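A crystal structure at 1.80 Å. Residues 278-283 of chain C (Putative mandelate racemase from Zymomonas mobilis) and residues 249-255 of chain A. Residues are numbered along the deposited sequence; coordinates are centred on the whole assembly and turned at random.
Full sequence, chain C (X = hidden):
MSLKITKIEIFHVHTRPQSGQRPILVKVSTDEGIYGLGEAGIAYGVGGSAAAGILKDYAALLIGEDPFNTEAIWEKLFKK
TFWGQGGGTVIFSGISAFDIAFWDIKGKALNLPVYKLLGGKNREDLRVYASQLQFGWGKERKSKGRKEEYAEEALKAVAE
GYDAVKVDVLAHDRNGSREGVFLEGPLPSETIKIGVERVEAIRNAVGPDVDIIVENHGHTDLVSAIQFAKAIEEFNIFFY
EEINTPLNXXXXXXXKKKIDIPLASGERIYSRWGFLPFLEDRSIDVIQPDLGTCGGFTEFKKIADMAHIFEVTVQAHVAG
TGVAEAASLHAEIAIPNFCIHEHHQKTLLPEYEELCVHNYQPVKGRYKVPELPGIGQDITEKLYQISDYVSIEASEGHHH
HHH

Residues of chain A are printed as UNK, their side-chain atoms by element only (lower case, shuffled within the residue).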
# COMPACT_ATOMS: atom_id res chain seq x y z
N PHE C 278 8.75 12.73 5.56
CA PHE C 278 10.08 12.39 5.05
C PHE C 278 10.68 11.22 5.82
O PHE C 278 11.39 10.40 5.25
CB PHE C 278 11.01 13.60 5.14
CG PHE C 278 10.60 14.74 4.25
CD1 PHE C 278 10.97 14.75 2.90
CD2 PHE C 278 9.83 15.78 4.75
CE1 PHE C 278 10.56 15.79 2.06
CE2 PHE C 278 9.43 16.83 3.92
CZ PHE C 278 9.80 16.84 2.57
N LEU C 279 10.37 11.16 7.11
CA LEU C 279 10.78 10.03 7.95
C LEU C 279 9.99 8.75 7.64
O LEU C 279 10.58 7.67 7.51
CB LEU C 279 10.67 10.43 9.43
CG LEU C 279 11.64 11.52 9.92
CD1 LEU C 279 11.42 11.80 11.39
CD2 LEU C 279 13.11 11.17 9.65
N GLU C 280 8.67 8.87 7.49
CA GLU C 280 7.84 7.74 7.05
C GLU C 280 8.33 7.14 5.72
O GLU C 280 8.42 5.92 5.58
CB GLU C 280 6.38 8.18 6.89
CG GLU C 280 5.67 8.49 8.20
CD GLU C 280 4.28 9.12 7.98
OE1 GLU C 280 4.09 9.83 6.95
OE2 GLU C 280 3.39 8.92 8.82
N ASP C 281 8.68 8.00 4.76
CA ASP C 281 9.20 7.56 3.46
C ASP C 281 10.67 7.16 3.51
O ASP C 281 11.21 6.64 2.52
CB ASP C 281 9.07 8.67 2.44
CG ASP C 281 7.64 8.95 2.04
OD1 ASP C 281 7.41 10.01 1.45
OD2 ASP C 281 6.75 8.11 2.30
N ARG C 282 11.32 7.45 4.64
CA ARG C 282 12.78 7.33 4.82
C ARG C 282 13.58 7.99 3.67
O ARG C 282 14.55 7.42 3.17
CB ARG C 282 13.18 5.86 5.08
CG ARG C 282 14.66 5.62 5.50
CD ARG C 282 15.12 6.56 6.60
NE ARG C 282 16.57 6.52 6.90
CZ ARG C 282 17.54 6.95 6.08
NH1 ARG C 282 18.81 6.93 6.49
NH2 ARG C 282 17.26 7.39 4.85
N SER C 283 13.15 9.17 3.25
CA SER C 283 13.72 9.78 2.05
C SER C 283 14.88 10.74 2.34
O SER C 283 15.57 11.15 1.40
CB SER C 283 12.63 10.50 1.25
OG SER C 283 11.99 11.48 2.06
N UNK A 249 12.33 -2.74 11.93
CA UNK A 249 12.58 -3.71 10.86
C UNK A 249 12.54 -3.16 9.44
O UNK A 249 13.33 -3.60 8.60
c UNK A 249 11.28 -3.22 12.84
c UNK A 249 11.25 -4.70 12.56
c UNK A 249 11.48 -4.75 11.08
N UNK A 250 11.64 -2.20 9.19
CA UNK A 250 11.45 -1.63 7.85
C UNK A 250 12.73 -1.03 7.27
O UNK A 250 12.90 -0.98 6.06
c UNK A 250 10.32 -0.58 7.84
n UNK A 250 10.00 3.41 5.33
c UNK A 250 9.88 3.32 6.65
c UNK A 250 9.96 -0.06 6.44
c UNK A 250 8.90 1.05 6.48
n UNK A 250 9.36 2.23 7.21
n UNK A 250 10.26 4.34 7.42
N UNK A 251 13.64 -0.60 8.14
CA UNK A 251 14.92 -0.05 7.69
C UNK A 251 15.75 -1.03 6.87
O UNK A 251 16.46 -0.61 5.94
c UNK A 251 14.74 2.80 8.72
c UNK A 251 15.75 0.50 8.86
c UNK A 251 15.09 1.64 9.64
c UNK A 251 15.98 2.09 10.79
N UNK A 252 15.67 -2.32 7.19
CA UNK A 252 16.42 -3.32 6.43
C UNK A 252 15.86 -3.45 5.02
O UNK A 252 16.62 -3.61 4.05
c UNK A 252 17.45 -6.95 7.45
c UNK A 252 18.94 -5.01 6.92
c UNK A 252 16.45 -4.68 7.14
c UNK A 252 17.56 -5.63 6.68
N UNK A 253 14.54 -3.35 4.88
CA UNK A 253 13.93 -3.28 3.56
C UNK A 253 14.45 -2.08 2.75
O UNK A 253 14.77 -2.20 1.55
c UNK A 253 10.23 -2.93 2.46
c UNK A 253 11.70 -3.29 2.33
c UNK A 253 9.60 -2.84 1.07
c UNK A 253 12.40 -3.22 3.68
n UNK A 253 8.13 -2.63 1.13
N UNK A 254 14.58 -0.93 3.41
CA UNK A 254 15.13 0.27 2.78
C UNK A 254 16.59 0.04 2.36
O UNK A 254 17.00 0.44 1.27
o UNK A 254 13.14 2.69 1.88
c UNK A 254 13.63 1.87 4.12
c UNK A 254 12.69 2.24 2.96
o UNK A 254 11.46 2.12 3.16
c UNK A 254 15.05 1.48 3.72
N UNK A 255 17.37 -0.59 3.24
CA UNK A 255 18.76 -0.95 2.93
C UNK A 255 18.88 -1.85 1.70
O UNK A 255 19.72 -1.61 0.83
c UNK A 255 19.41 -1.63 4.15
O HOH W 1 10.02 4.07 1.70
O HOH W 2 14.79 4.60 1.52

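Position 249 carries three side-chain carbons that close a ring onto the backbone nitrogen, so it is Pro A249. It touches nothing on chain C, but its O accepts a bond from the backbone N of position 252 (3.0 Å).

Position 250 has three carbons, a nitrogen, then a carbon bearing two more nitrogens: a guanidinium, hence Arg A250. Its CA-to-CB bond points toward chain C, and the long chain, with chi1 and chi2 both t, carries the charged group to the end of a helix. There NH2 of Arg A250 donates a weak hydrogen bond to O of Leu C279 (3.3 Å, 135°), which lies near the guanidinium plane. O of Glu C280 is nearer, 3.0 Å from NH1 of Arg A250, yet it sits over one face of the group, where no N-H points, and the angle is too poor for a hydrogen bond.

Position 251 shows four carbons, forked at the second: a leucine skeleton, Leu A251. Its CA-to-CB bond runs sideways, but the end of the side chain comes nearer, placing CD2 4.3 Å from CG of Arg C282. A buried, purely hydrocarbon group suits this contact with the aliphatic part of an arginine.

Position 252 again has four carbons forked at the second, and is Leu A252. Buried and out of reach of chain C, it is well suited to a nonpolar environment.

Position 253 has four carbons in a row ending in nitrogen: Lys A253. Nearly fully extended and partly exposed, it leaves its amine clear of chain C.

Position 254 has three carbons, the third carrying two oxygens, which identifies Glu A254. One turn after Arg A250, its OE1 forms a salt bridge with NH1 of Arg A250 (2.9 Å), while its CG lies 4.1 Å from CG of Arg C282. Water 1 donates to OE1 of Glu A254 (2.8 Å) and to O of Asp C281 (2.9 Å), linking carboxylate and backbone.

Position 255 has a single side-chain carbon and is Ala A255, a small buried residue in the helix, beyond reach of chain C.

The contact works by bringing a side chain to a helix terminus. Arg C282, with positive phi, leaves the helical conformation in a Schellman motif; its N bonds back to O of Leu C279 (3.0 Å), the same oxygen that receives the weak bond from Arg A250. Glu A254 pairs with that guanidinium and reaches chain C through water, while the aliphatic part of Arg C282 packs against Leu A251 and Glu A254.

Chain A, residues 249-255: PRLLKEA
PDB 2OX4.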